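Local coordinates for integral membrane indolylacetylinositol arabinosyltransferase EmbB (Mycolicibacterium smegmatis MC2 155, PDB 7BVC), which probably polymerises arabinose into the arabinan of mycobacterial cell-wall arabinogalactan, working as a membrane-embedded arabinosyltransferase, at residues 289-294 against 981-986; 305-310 against 1015-1020; 66-71 against 1057-1062; 1027-1032 against 1052-1057; 737-742 against 956-961. One frame throughout, in Å; residues are numbered along the deposited sequence.

The chain leaves segment 66-71 in the N-terminal concanavalin-like region, passes through the membrane part and returns to it with the C-terminal region, so contact 3 encloses all the others. Contacts 1 and 2, centres about 15 Å apart, tie the GT-C part to C-terminal loops near bound ethambutol; their segments alternate along the chain, and Met-984 and Tyr-305 probably share a hydrogen bond. Contacts 4 and 5 lie in one six-stranded mixed sheet of the C-terminal region, about 21 Å apart between centres, with strands 737-739 and 1028-1037 as neighbours. Contacts 3 and 4 share Ala-1057, so the same run of chain ends that sheet's hairpin and then reaches the N-terminal region.

Contact 1: 289-294 against 981-986; sequences ILQMAR and QQPMLH
The guanidinium of Arg-294 grips the backbone carbonyl of Gln-981, with NH2 donating to Gln-981 O at 2.8 Å. The N-H...O angle of 147° makes this a moderately bent bond, and the nitrogen comes from above the carbonyl plane, 30° out of it. Its sister NH1 reaches the same oxygen weakly, at 3.4 Å, so NH2 carries the bond and NH1 only assists. Arginine suits the place because its long chain, bent at chi3 (72°), carries a multiply donating head from the helix to the loop. NH1 also has a long, weak ion pair with Asp-331.

Next comes Pro-983, whose CD lies over one face of the guanidinium, 3.7 Å above its plane and displaced toward the rim. A proline is apt here: its compact ring offers CD, a CH2 group with no N-H to compete, to the face of the cation. A different part of the ring, CB, meets Gln-291, whose chain turns at chi2 so that NE2 comes to 3.2 Å from Pro-983 CB. Leu-985 touches more loosely, its CD2 4.3 Å from Arg-294 O.

Helix 287-294, which supplies Ile-289 to the ethambutol pocket, is flanked by helix 320-326 through Ile-289 and Met-292, while Gln-291 and Gln-981 both lean on Met-970 of strand 968-970, and Leu-985 on His-298 of helix 296-299.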
# COMPACT_ATOMS: atom_id res chain seq x y z
N ILE B 289 -10.95 5.40 -22.91
CA ILE B 289 -12.23 5.15 -23.55
C ILE B 289 -12.29 5.81 -24.93
O ILE B 289 -12.89 5.26 -25.86
CB ILE B 289 -13.37 5.63 -22.64
CG1 ILE B 289 -13.32 4.90 -21.30
CG2 ILE B 289 -14.72 5.42 -23.30
CD1 ILE B 289 -14.46 5.22 -20.39
N LEU B 290 -11.66 6.97 -25.09
CA LEU B 290 -11.68 7.63 -26.40
C LEU B 290 -10.95 6.79 -27.44
O LEU B 290 -11.43 6.64 -28.57
CB LEU B 290 -11.06 9.02 -26.30
CG LEU B 290 -11.36 9.92 -27.49
CD1 LEU B 290 -12.86 10.16 -27.61
CD2 LEU B 290 -10.62 11.24 -27.38
N GLN B 291 -9.79 6.23 -27.08
CA GLN B 291 -9.07 5.38 -28.02
C GLN B 291 -9.78 4.05 -28.23
O GLN B 291 -9.70 3.47 -29.31
CB GLN B 291 -7.64 5.15 -27.54
CG GLN B 291 -6.86 6.42 -27.29
CD GLN B 291 -6.89 7.37 -28.46
OE1 GLN B 291 -7.23 8.54 -28.32
NE2 GLN B 291 -6.53 6.87 -29.63
N MET B 292 -10.48 3.55 -27.21
CA MET B 292 -11.28 2.34 -27.40
C MET B 292 -12.41 2.58 -28.38
O MET B 292 -12.75 1.69 -29.17
CB MET B 292 -11.83 1.85 -26.06
CG MET B 292 -10.80 1.23 -25.14
SD MET B 292 -11.54 0.11 -23.95
CE MET B 292 -13.11 0.90 -23.66
N ALA B 293 -13.02 3.76 -28.35
CA ALA B 293 -14.18 4.06 -29.18
C ALA B 293 -13.82 4.54 -30.58
O ALA B 293 -14.62 4.34 -31.50
CB ALA B 293 -15.06 5.11 -28.50
N ARG B 294 -12.66 5.16 -30.76
CA ARG B 294 -12.29 5.65 -32.09
C ARG B 294 -11.82 4.55 -33.03
O ARG B 294 -11.70 4.80 -34.23
CB ARG B 294 -11.20 6.72 -31.96
CG ARG B 294 -11.69 8.05 -31.45
CD ARG B 294 -10.55 9.02 -31.22
NE ARG B 294 -9.98 9.50 -32.48
CZ ARG B 294 -8.86 10.21 -32.56
NH1 ARG B 294 -8.19 10.53 -31.46
NH2 ARG B 294 -8.41 10.61 -33.74
N GLN B 981 -4.75 13.78 -33.59
CA GLN B 981 -3.86 12.73 -34.08
C GLN B 981 -4.64 11.44 -34.27
O GLN B 981 -5.65 11.19 -33.61
CB GLN B 981 -2.70 12.52 -33.11
CG GLN B 981 -2.31 13.76 -32.33
CD GLN B 981 -1.85 14.90 -33.22
OE1 GLN B 981 -1.23 14.67 -34.25
NE2 GLN B 981 -2.16 16.13 -32.83
N GLN B 982 -4.15 10.60 -35.17
CA GLN B 982 -4.88 9.37 -35.46
C GLN B 982 -4.25 8.21 -34.73
O GLN B 982 -3.02 8.05 -34.76
CB GLN B 982 -4.88 9.09 -36.96
CG GLN B 982 -6.02 8.19 -37.41
CD GLN B 982 -5.68 7.42 -38.66
OE1 GLN B 982 -4.52 7.30 -39.04
NE2 GLN B 982 -6.70 6.88 -39.31
N PRO B 983 -5.05 7.37 -34.06
CA PRO B 983 -4.47 6.22 -33.35
C PRO B 983 -3.99 5.13 -34.29
O PRO B 983 -4.08 5.26 -35.51
CB PRO B 983 -5.63 5.74 -32.48
CG PRO B 983 -6.84 6.14 -33.23
CD PRO B 983 -6.51 7.44 -33.90
N MET B 984 -3.47 4.05 -33.71
CA MET B 984 -2.95 2.92 -34.48
C MET B 984 -4.08 1.90 -34.62
O MET B 984 -4.35 1.13 -33.69
CB MET B 984 -1.73 2.34 -33.79
CG MET B 984 -1.09 1.17 -34.50
SD MET B 984 0.27 0.47 -33.55
CE MET B 984 -0.55 0.11 -32.00
N LEU B 985 -4.73 1.90 -35.77
CA LEU B 985 -5.88 1.04 -36.00
C LEU B 985 -5.45 -0.42 -36.15
O LEU B 985 -4.27 -0.73 -36.37
CB LEU B 985 -6.65 1.49 -37.24
CG LEU B 985 -7.22 2.90 -37.24
CD1 LEU B 985 -7.86 3.21 -38.59
CD2 LEU B 985 -8.23 3.07 -36.13
N HIS B 986 -6.42 -1.31 -36.04
CA HIS B 986 -6.19 -2.73 -36.25
C HIS B 986 -7.46 -3.36 -36.81
O HIS B 986 -8.57 -2.94 -36.48
CB HIS B 986 -5.78 -3.43 -34.95
CG HIS B 986 -6.92 -3.71 -34.01
ND1 HIS B 986 -7.32 -2.81 -33.05
CD2 HIS B 986 -7.72 -4.79 -33.88
CE1 HIS B 986 -8.34 -3.33 -32.37
NE2 HIS B 986 -8.60 -4.53 -32.86

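Contact 2: 305-310 against 1015-1020; sequences YFRWFG and GINGGL
Arg-307 turns CG anti to its backbone N (chi1 -163°) and stays extended from CG to NE, which sends its guanidinium across Asn-1017. Phe-309, by contrast, places CG beside its own N (chi1 -63°), so that its ring swings over Gly-1018. The ring face lies on that glycine: Gly-1018 CA sits 3.7 Å from the centroid of the Phe-309 ring, almost on the normal, a CH-pi contact. The same CA lies close against the backbone nitrogens of Trp-308 and Phe-309, so a residue without a side chain suits the place, as does its positive phi.

These two loops join the GT-C membrane part to the C-terminal region beside the ethambutol pocket, and the indole of Trp-308 is about 5 Å from the drug. Arg-307 NH2 bonds to the carbonyl of Trp-1012, a pocket residue, and the guanidinium makes a cation-pi contact with that residue. The Arg-307 and Asn-1017 planes are 49° apart, with Asn-1017 CB 3.9 Å above the guanidinium plane. Arg-307 NE itself stands over the Trp-308 ring, 3.4 Å above its plane, offset toward the rim.

The backbone adds a weak but straight bond from Trp-308 N to Asn-1017 O at 3.5 Å, and Gly-1019 CA sets a CH against Phe-306 O at 3.3 Å. Leu-1020, branched and apolar, lays CD1 over the face of Tyr-305, 4.1 Å from its ring centroid.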
# COMPACT_ATOMS: atom_id res chain seq x y z
N TYR B 305 -8.26 -1.95 -26.13
CA TYR B 305 -7.19 -1.56 -27.04
C TYR B 305 -5.81 -1.79 -26.44
O TYR B 305 -4.89 -2.24 -27.14
CB TYR B 305 -7.37 -0.09 -27.43
CG TYR B 305 -6.45 0.39 -28.52
CD1 TYR B 305 -6.41 -0.26 -29.75
CD2 TYR B 305 -5.64 1.49 -28.33
CE1 TYR B 305 -5.57 0.18 -30.75
CE2 TYR B 305 -4.80 1.94 -29.33
CZ TYR B 305 -4.77 1.28 -30.53
OH TYR B 305 -3.94 1.72 -31.52
N PHE B 306 -5.65 -1.52 -25.15
CA PHE B 306 -4.32 -1.38 -24.55
C PHE B 306 -3.84 -2.62 -23.81
O PHE B 306 -2.71 -2.61 -23.32
CB PHE B 306 -4.31 -0.18 -23.59
CG PHE B 306 -4.61 1.13 -24.25
CD1 PHE B 306 -3.63 1.84 -24.91
CD2 PHE B 306 -5.89 1.66 -24.21
CE1 PHE B 306 -3.90 3.04 -25.51
CE2 PHE B 306 -6.17 2.86 -24.82
CZ PHE B 306 -5.18 3.55 -25.47
N ARG B 307 -4.64 -3.68 -23.72
CA ARG B 307 -4.26 -4.78 -22.84
C ARG B 307 -5.07 -6.01 -23.20
O ARG B 307 -6.08 -5.94 -23.91
CB ARG B 307 -4.47 -4.38 -21.38
CG ARG B 307 -3.76 -5.24 -20.35
CD ARG B 307 -4.05 -4.71 -18.95
NE ARG B 307 -3.71 -5.67 -17.90
CZ ARG B 307 -2.58 -5.65 -17.21
NH1 ARG B 307 -2.36 -6.55 -16.27
NH2 ARG B 307 -1.66 -4.73 -17.46
N TRP B 308 -4.59 -7.16 -22.71
CA TRP B 308 -5.32 -8.43 -22.73
C TRP B 308 -5.48 -9.00 -24.14
O TRP B 308 -6.54 -9.51 -24.50
CB TRP B 308 -6.69 -8.29 -22.05
CG TRP B 308 -6.58 -8.13 -20.57
CD1 TRP B 308 -5.83 -8.89 -19.72
CD2 TRP B 308 -7.21 -7.13 -19.77
NE1 TRP B 308 -5.97 -8.43 -18.44
CE2 TRP B 308 -6.81 -7.35 -18.44
CE3 TRP B 308 -8.08 -6.07 -20.04
CZ2 TRP B 308 -7.26 -6.56 -17.39
CZ3 TRP B 308 -8.51 -5.28 -19.00
CH2 TRP B 308 -8.10 -5.53 -17.69
N PHE B 309 -4.41 -8.92 -24.93
CA PHE B 309 -4.31 -9.63 -26.21
C PHE B 309 -5.47 -9.30 -27.15
O PHE B 309 -5.86 -10.13 -27.98
CB PHE B 309 -4.21 -11.14 -26.00
CG PHE B 309 -2.98 -11.56 -25.25
CD1 PHE B 309 -1.80 -11.79 -25.92
CD2 PHE B 309 -3.02 -11.73 -23.88
CE1 PHE B 309 -0.67 -12.17 -25.24
CE2 PHE B 309 -1.89 -12.12 -23.20
CZ PHE B 309 -0.71 -12.34 -23.87
N GLY B 310 -6.02 -8.10 -27.05
CA GLY B 310 -7.11 -7.71 -27.92
C GLY B 310 -8.41 -8.44 -27.67
O GLY B 310 -9.05 -8.89 -28.63
N GLY B 1015 4.30 -6.05 -22.71
CA GLY B 1015 4.20 -7.14 -23.66
C GLY B 1015 3.82 -8.47 -23.06
O GLY B 1015 3.30 -9.34 -23.78
N ILE B 1016 4.05 -8.66 -21.76
CA ILE B 1016 3.80 -9.95 -21.12
C ILE B 1016 2.38 -10.12 -20.62
O ILE B 1016 2.01 -11.21 -20.18
CB ILE B 1016 4.77 -10.19 -19.94
CG1 ILE B 1016 4.44 -9.24 -18.79
CG2 ILE B 1016 6.20 -10.00 -20.39
CD1 ILE B 1016 5.12 -9.61 -17.49
N ASN B 1017 1.56 -9.06 -20.67
CA ASN B 1017 0.17 -9.11 -20.25
C ASN B 1017 -0.72 -8.51 -21.33
O ASN B 1017 -1.60 -7.69 -21.07
CB ASN B 1017 -0.03 -8.42 -18.90
CG ASN B 1017 0.73 -7.12 -18.80
OD1 ASN B 1017 1.09 -6.53 -19.81
ND2 ASN B 1017 0.97 -6.67 -17.58
N GLY B 1018 -0.48 -8.94 -22.56
CA GLY B 1018 -1.18 -8.44 -23.73
C GLY B 1018 -0.57 -7.16 -24.25
O GLY B 1018 0.25 -7.20 -25.18
N GLY B 1019 -0.92 -6.03 -23.65
CA GLY B 1019 -0.26 -4.77 -23.93
C GLY B 1019 -0.22 -4.34 -25.38
O GLY B 1019 -0.85 -4.96 -26.24
N LEU B 1020 0.50 -3.26 -25.65
CA LEU B 1020 0.85 -2.88 -27.00
C LEU B 1020 2.35 -2.66 -27.19
O LEU B 1020 2.79 -2.53 -28.34
CB LEU B 1020 0.11 -1.60 -27.42
CG LEU B 1020 -1.24 -1.80 -28.11
CD1 LEU B 1020 -1.87 -0.45 -28.41
CD2 LEU B 1020 -1.08 -2.61 -29.38

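Contact 3: 66-71 against 1057-1062; sequences NVTAPL and ATPAEL
The flat groups that matter here are peptides rather than rings. The N-H of Thr-68 meets the carbonyl of Thr-1058 from well above its plane, 52° out of it, although the bond from Thr-68 N to Thr-1058 O is fairly straight and 3.2 Å long. The peptide leading into Pro-1059 is touched by a methyl: Thr-68 CG2 lies 3.8 Å from Pro-1059 N, brought there by a chi1 that sets OG1 anti to the backbone N and CG2 in the crowded position between that N and the carbonyl carbon. Ala-1060 N returns a weak bond of 3.5 Å to Thr-68 O.

Small apolar groups add to this. Val-67 CG1 meets Ala-1060 CB at 3.6 Å, and Asn-66 CB lies beside Ala-1057 CB; the Asn-66 amide itself turns to Thr-194. Strand 67-68 also pairs with strand 191-192, so 67-68 lies in the middle, and the weakly bonded 1058-1059 is outermost within this chain. Proline, with no N-H to give, is tolerated at such a margin, and this contact rests on one good hydrogen bond, one weak one and a few small apolar touches.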
# COMPACT_ATOMS: atom_id res chain seq x y z
N ASN B 66 11.40 -8.92 -47.19
CA ASN B 66 10.84 -8.98 -45.85
C ASN B 66 9.38 -8.52 -45.85
O ASN B 66 8.92 -7.84 -46.77
CB ASN B 66 11.66 -8.12 -44.89
CG ASN B 66 13.10 -8.58 -44.78
OD1 ASN B 66 13.39 -9.76 -44.89
ND2 ASN B 66 14.00 -7.63 -44.55
N VAL B 67 8.65 -8.92 -44.82
CA VAL B 67 7.23 -8.63 -44.71
C VAL B 67 6.91 -8.31 -43.25
O VAL B 67 7.45 -8.94 -42.34
CB VAL B 67 6.38 -9.81 -45.22
CG1 VAL B 67 4.97 -9.75 -44.68
CG2 VAL B 67 6.35 -9.83 -46.74
N THR B 68 6.06 -7.31 -43.04
CA THR B 68 5.61 -6.94 -41.70
C THR B 68 4.10 -7.17 -41.59
O THR B 68 3.35 -6.86 -42.52
CB THR B 68 5.97 -5.49 -41.38
OG1 THR B 68 5.72 -5.23 -39.99
CG2 THR B 68 5.20 -4.51 -42.24
N ALA B 69 3.68 -7.76 -40.47
CA ALA B 69 2.28 -8.03 -40.19
C ALA B 69 2.09 -8.28 -38.70
O ALA B 69 1.86 -9.42 -38.29
CB ALA B 69 1.78 -9.23 -41.00
N PRO B 70 2.18 -7.24 -37.87
CA PRO B 70 2.15 -7.45 -36.41
C PRO B 70 0.77 -7.89 -35.94
O PRO B 70 -0.22 -7.19 -36.15
CB PRO B 70 2.54 -6.08 -35.85
CG PRO B 70 2.22 -5.12 -36.92
CD PRO B 70 2.37 -5.83 -38.23
N LEU B 71 0.72 -9.04 -35.29
CA LEU B 71 -0.54 -9.58 -34.79
C LEU B 71 -0.90 -8.95 -33.45
O LEU B 71 -0.03 -8.71 -32.61
CB LEU B 71 -0.45 -11.10 -34.64
CG LEU B 71 0.02 -11.89 -35.86
CD1 LEU B 71 -0.25 -13.36 -35.67
CD2 LEU B 71 -0.64 -11.38 -37.12
N ALA B 1057 10.64 -3.20 -44.37
CA ALA B 1057 9.68 -4.23 -44.74
C ALA B 1057 8.33 -3.59 -45.05
O ALA B 1057 7.94 -2.60 -44.42
CB ALA B 1057 9.53 -5.27 -43.63
N THR B 1058 7.62 -4.17 -46.01
CA THR B 1058 6.31 -3.68 -46.43
C THR B 1058 5.21 -4.65 -46.00
O THR B 1058 5.46 -5.84 -45.82
CB THR B 1058 6.26 -3.49 -47.95
OG1 THR B 1058 6.44 -4.76 -48.60
CG2 THR B 1058 7.33 -2.53 -48.41
N PRO B 1059 3.99 -4.15 -45.81
CA PRO B 1059 2.91 -5.00 -45.28
C PRO B 1059 2.56 -6.16 -46.20
O PRO B 1059 2.93 -6.21 -47.37
CB PRO B 1059 1.73 -4.03 -45.14
CG PRO B 1059 2.37 -2.69 -44.99
CD PRO B 1059 3.59 -2.73 -45.86
N ALA B 1060 1.82 -7.12 -45.63
CA ALA B 1060 1.43 -8.35 -46.30
C ALA B 1060 0.06 -8.18 -46.96
O ALA B 1060 -0.45 -7.07 -47.12
CB ALA B 1060 1.44 -9.51 -45.31
N GLU B 1061 -0.55 -9.30 -47.37
CA GLU B 1061 -1.82 -9.27 -48.09
C GLU B 1061 -2.95 -10.05 -47.43
O GLU B 1061 -4.11 -9.73 -47.68
CB GLU B 1061 -1.61 -9.78 -49.52
CG GLU B 1061 -1.05 -8.73 -50.46
CD GLU B 1061 -0.29 -9.33 -51.62
OE1 GLU B 1061 -0.74 -10.37 -52.16
OE2 GLU B 1061 0.76 -8.77 -52.00
N LEU B 1062 -2.65 -11.06 -46.62
CA LEU B 1062 -3.66 -11.67 -45.74
C LEU B 1062 -4.87 -12.25 -46.46
O LEU B 1062 -5.95 -11.67 -46.40
CB LEU B 1062 -4.14 -10.64 -44.71
CG LEU B 1062 -3.31 -10.46 -43.44
CD1 LEU B 1062 -2.00 -9.76 -43.73
CD2 LEU B 1062 -4.14 -9.69 -42.44

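Contact 4: 1027-1032 against 1052-1057; sequences LLRASV and DTVVEA
Two backbone hydrogen bonds define the pairing. Arg-1029 N donates to Asp-1052 O at 2.9 Å and Asp-1052 N donates back to Arg-1029 O, also at 2.9 Å; both lie in the carbonyl plane, and the second is the straighter at 169°. Arg-1029 and Asp-1052 thus form a hydrogen-bonded antiparallel pair, and Leu-1028 with Thr-1053 a non-hydrogen-bonded one, in the hairpin of strands 1028-1037 and 1047-1053.

The face of Leu-1028 and Thr-1053 is joined by an apolar contact: Leu-1028 CD2 meets Thr-1053 CG2 at 4.0 Å. The beta-branched threonine suits a strand, with its methyl turned anti to the carbonyl carbon.

A methyl also rests on a carbonyl oxygen where helix passes to strand, Val-1054 CG2 lying 3.3 Å from Leu-1027 O.

The charged group packs by its face. Arg-1029, extended from CG to NE, spreads its guanidinium across Val-1054, with CG1 4.1 Å from the plane and over its centre.

Regular backbone bonding fixes the register, while the weakly hydrated pi face of the partly exposed arginine, which accepts no hydrogen bonds, lies against a valine methyl, an arrangement compatible with its N-H groups bonding in the guanidinium plane.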
# COMPACT_ATOMS: atom_id res chain seq x y z
N LEU B 1027 9.74 -4.83 -33.13
CA LEU B 1027 9.75 -4.34 -34.50
C LEU B 1027 10.46 -3.01 -34.68
O LEU B 1027 11.03 -2.76 -35.74
CB LEU B 1027 8.32 -4.22 -35.02
CG LEU B 1027 8.11 -3.84 -36.48
CD1 LEU B 1027 8.96 -4.73 -37.39
CD2 LEU B 1027 6.65 -3.94 -36.86
N LEU B 1028 10.46 -2.14 -33.67
CA LEU B 1028 10.92 -0.76 -33.83
C LEU B 1028 11.88 -0.39 -32.72
O LEU B 1028 12.05 -1.12 -31.73
CB LEU B 1028 9.73 0.21 -33.85
CG LEU B 1028 8.61 -0.10 -34.84
CD1 LEU B 1028 7.34 0.63 -34.45
CD2 LEU B 1028 9.02 0.26 -36.25
N ARG B 1029 12.54 0.76 -32.89
CA ARG B 1029 13.45 1.32 -31.90
C ARG B 1029 13.01 2.74 -31.57
O ARG B 1029 12.77 3.54 -32.48
CB ARG B 1029 14.89 1.32 -32.42
CG ARG B 1029 15.56 -0.04 -32.42
CD ARG B 1029 16.78 -0.05 -33.32
NE ARG B 1029 17.64 -1.21 -33.09
CZ ARG B 1029 18.58 -1.62 -33.93
NH1 ARG B 1029 18.79 -0.97 -35.06
NH2 ARG B 1029 19.31 -2.68 -33.63
N ALA B 1030 12.92 3.05 -30.28
CA ALA B 1030 12.38 4.32 -29.82
C ALA B 1030 13.50 5.27 -29.41
O ALA B 1030 14.50 4.87 -28.82
CB ALA B 1030 11.43 4.13 -28.65
N SER B 1031 13.31 6.56 -29.72
CA SER B 1031 14.29 7.57 -29.37
C SER B 1031 13.57 8.84 -28.93
O SER B 1031 12.64 9.30 -29.59
CB SER B 1031 15.23 7.88 -30.54
OG SER B 1031 14.52 8.48 -31.61
N VAL B 1032 14.02 9.42 -27.81
CA VAL B 1032 13.36 10.59 -27.25
C VAL B 1032 13.68 11.83 -28.09
O VAL B 1032 14.75 11.95 -28.70
CB VAL B 1032 13.77 10.79 -25.78
CG1 VAL B 1032 13.10 12.01 -25.16
CG2 VAL B 1032 13.45 9.56 -24.97
N ASP B 1052 12.05 4.15 -35.21
CA ASP B 1052 12.86 3.82 -36.37
C ASP B 1052 12.82 2.31 -36.61
O ASP B 1052 12.92 1.53 -35.66
CB ASP B 1052 14.30 4.29 -36.19
CG ASP B 1052 14.38 5.72 -35.70
OD1 ASP B 1052 14.59 5.91 -34.48
OD2 ASP B 1052 14.23 6.65 -36.52
N THR B 1053 12.68 1.93 -37.87
CA THR B 1053 12.59 0.52 -38.21
C THR B 1053 13.95 -0.16 -38.06
O THR B 1053 15.00 0.46 -38.23
CB THR B 1053 12.09 0.35 -39.65
OG1 THR B 1053 12.99 1.01 -40.55
CG2 THR B 1053 10.70 0.94 -39.80
N VAL B 1054 13.91 -1.44 -37.73
CA VAL B 1054 15.13 -2.24 -37.65
C VAL B 1054 15.54 -2.74 -39.03
O VAL B 1054 16.72 -2.71 -39.37
CB VAL B 1054 14.92 -3.41 -36.66
CG1 VAL B 1054 16.24 -4.08 -36.37
CG2 VAL B 1054 14.28 -2.90 -35.38
N VAL B 1055 14.58 -3.21 -39.82
CA VAL B 1055 14.79 -3.58 -41.21
C VAL B 1055 13.62 -3.04 -42.02
O VAL B 1055 12.53 -2.82 -41.49
CB VAL B 1055 14.94 -5.10 -41.39
CG1 VAL B 1055 16.27 -5.58 -40.84
CG2 VAL B 1055 13.79 -5.82 -40.70
N GLU B 1056 13.86 -2.84 -43.31
CA GLU B 1056 12.86 -2.22 -44.18
C GLU B 1056 11.92 -3.30 -44.71
O GLU B 1056 12.36 -4.20 -45.43
CB GLU B 1056 13.54 -1.46 -45.31
CG GLU B 1056 12.64 -0.47 -46.05
CD GLU B 1056 11.80 -1.12 -47.12
OE1 GLU B 1056 12.22 -2.17 -47.65
OE2 GLU B 1056 10.72 -0.57 -47.44
N ALA B 1057 10.64 -3.20 -44.37
CA ALA B 1057 9.68 -4.23 -44.74
C ALA B 1057 8.33 -3.59 -45.05
O ALA B 1057 7.94 -2.60 -44.42
CB ALA B 1057 9.53 -5.27 -43.63

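Contact 5: 737-742 against 956-961; sequences VLVEPD and QSVQEY
Val-739 N and Gln-956 O form the innermost bond, 2.6 Å long and very straight at 172°, with the donor nearly along the C=O axis. The same oxygen receives a CH from Leu-738 CA at 3.2 Å. Around this bond sit the aliphatic groups. Val-737 and Val-958 run alongside each other in the same direction, CG1 of the first 3.8 Å from CG2 of the second. Val-739, beta-branched like Val-737 and so suited to a strand, holds CG1 in the crowded position between its backbone N and carbonyl carbon, which delivers it to Tyr-961 CD2 at 3.9 Å. The tyrosine, with CG anti to its N (chi1 -174°), also reaches Pro-741. Pro-741 CG meets the tip of the extended Gln-956, 3.3 Å from NE2.

Further out, Val-739 leans on Met-1033 and Thr-1035 of strand 1028-1037, while Glu-740 OE2 is hydrogen-bonded to the Tyr-1036 hydroxyl. Ser-957, a common N-cap residue, precedes helix 958-961. This is a strand-to-helix junction at the margin of the mixed C-terminal sheet, 956-957 being a short, weakly bonded edge strand.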
# COMPACT_ATOMS: atom_id res chain seq x y z
N VAL B 737 2.61 22.77 -27.53
CA VAL B 737 3.84 22.02 -27.31
C VAL B 737 4.75 22.22 -28.51
O VAL B 737 4.30 22.11 -29.66
CB VAL B 737 3.55 20.52 -27.09
CG1 VAL B 737 4.85 19.75 -26.96
CG2 VAL B 737 2.71 20.33 -25.85
N LEU B 738 6.02 22.54 -28.26
CA LEU B 738 6.99 22.79 -29.30
C LEU B 738 8.04 21.68 -29.29
O LEU B 738 8.55 21.32 -28.22
CB LEU B 738 7.66 24.16 -29.11
CG LEU B 738 6.70 25.34 -28.97
CD1 LEU B 738 7.42 26.54 -28.38
CD2 LEU B 738 6.09 25.69 -30.31
N VAL B 739 8.36 21.15 -30.46
CA VAL B 739 9.26 20.02 -30.61
C VAL B 739 10.45 20.43 -31.46
O VAL B 739 10.31 21.22 -32.40
CB VAL B 739 8.53 18.80 -31.23
CG1 VAL B 739 8.03 19.13 -32.62
CG2 VAL B 739 9.43 17.59 -31.25
N GLU B 740 11.63 19.92 -31.10
CA GLU B 740 12.84 20.17 -31.88
C GLU B 740 12.98 19.08 -32.93
O GLU B 740 13.29 17.93 -32.57
CB GLU B 740 14.07 20.19 -30.98
CG GLU B 740 14.10 21.31 -29.96
CD GLU B 740 15.36 21.27 -29.11
OE1 GLU B 740 16.18 20.35 -29.30
OE2 GLU B 740 15.52 22.15 -28.24
N PRO B 741 12.75 19.36 -34.21
CA PRO B 741 12.95 18.33 -35.24
C PRO B 741 14.37 17.78 -35.25
O PRO B 741 14.57 16.57 -35.12
CB PRO B 741 12.62 19.07 -36.54
CG PRO B 741 11.75 20.20 -36.12
CD PRO B 741 12.27 20.63 -34.79
N ASP B 742 15.35 18.67 -35.39
CA ASP B 742 16.76 18.31 -35.35
C ASP B 742 17.40 19.02 -34.17
O ASP B 742 17.59 20.24 -34.20
CB ASP B 742 17.46 18.67 -36.66
CG ASP B 742 18.96 18.47 -36.59
OD1 ASP B 742 19.40 17.30 -36.51
OD2 ASP B 742 19.70 19.47 -36.62
N GLN B 956 9.17 24.11 -33.29
CA GLN B 956 8.05 23.88 -34.19
C GLN B 956 6.95 23.17 -33.42
O GLN B 956 7.23 22.38 -32.51
CB GLN B 956 8.48 23.05 -35.41
CG GLN B 956 7.45 23.01 -36.53
CD GLN B 956 7.92 22.20 -37.72
OE1 GLN B 956 7.28 22.19 -38.77
NE2 GLN B 956 9.05 21.52 -37.56
N SER B 957 5.71 23.44 -33.80
CA SER B 957 4.56 22.87 -33.11
C SER B 957 4.51 21.35 -33.30
O SER B 957 5.25 20.77 -34.11
CB SER B 957 3.27 23.51 -33.61
OG SER B 957 2.18 23.17 -32.78
N VAL B 958 3.63 20.71 -32.55
CA VAL B 958 3.43 19.27 -32.68
C VAL B 958 2.36 18.96 -33.72
O VAL B 958 2.49 18.02 -34.50
CB VAL B 958 3.08 18.65 -31.32
CG1 VAL B 958 2.41 17.30 -31.49
CG2 VAL B 958 4.33 18.51 -30.47
N GLN B 959 1.29 19.76 -33.76
CA GLN B 959 0.27 19.61 -34.79
C GLN B 959 0.82 19.81 -36.19
O GLN B 959 0.26 19.28 -37.15
CB GLN B 959 -0.88 20.59 -34.52
CG GLN B 959 -2.03 20.54 -35.52
CD GLN B 959 -2.75 19.21 -35.52
OE1 GLN B 959 -2.91 18.59 -36.57
NE2 GLN B 959 -3.18 18.76 -34.35
N GLU B 960 1.92 20.55 -36.32
CA GLU B 960 2.56 20.78 -37.61
C GLU B 960 3.62 19.74 -37.94
O GLU B 960 3.68 19.27 -39.08
CB GLU B 960 3.19 22.17 -37.65
CG GLU B 960 3.81 22.53 -38.99
CD GLU B 960 4.37 23.94 -39.01
OE1 GLU B 960 4.30 24.62 -37.97
OE2 GLU B 960 4.88 24.35 -40.07
N TYR B 961 4.46 19.37 -36.98
CA TYR B 961 5.43 18.30 -37.21
C TYR B 961 4.72 16.96 -37.39
O TYR B 961 4.82 16.33 -38.45
CB TYR B 961 6.42 18.24 -36.04
CG TYR B 961 7.56 17.26 -36.25
CD1 TYR B 961 8.32 17.29 -37.40
CD2 TYR B 961 7.87 16.32 -35.28
CE1 TYR B 961 9.36 16.40 -37.59
CE2 TYR B 961 8.90 15.43 -35.45
CZ TYR B 961 9.65 15.48 -36.61
OH TYR B 961 10.68 14.59 -36.79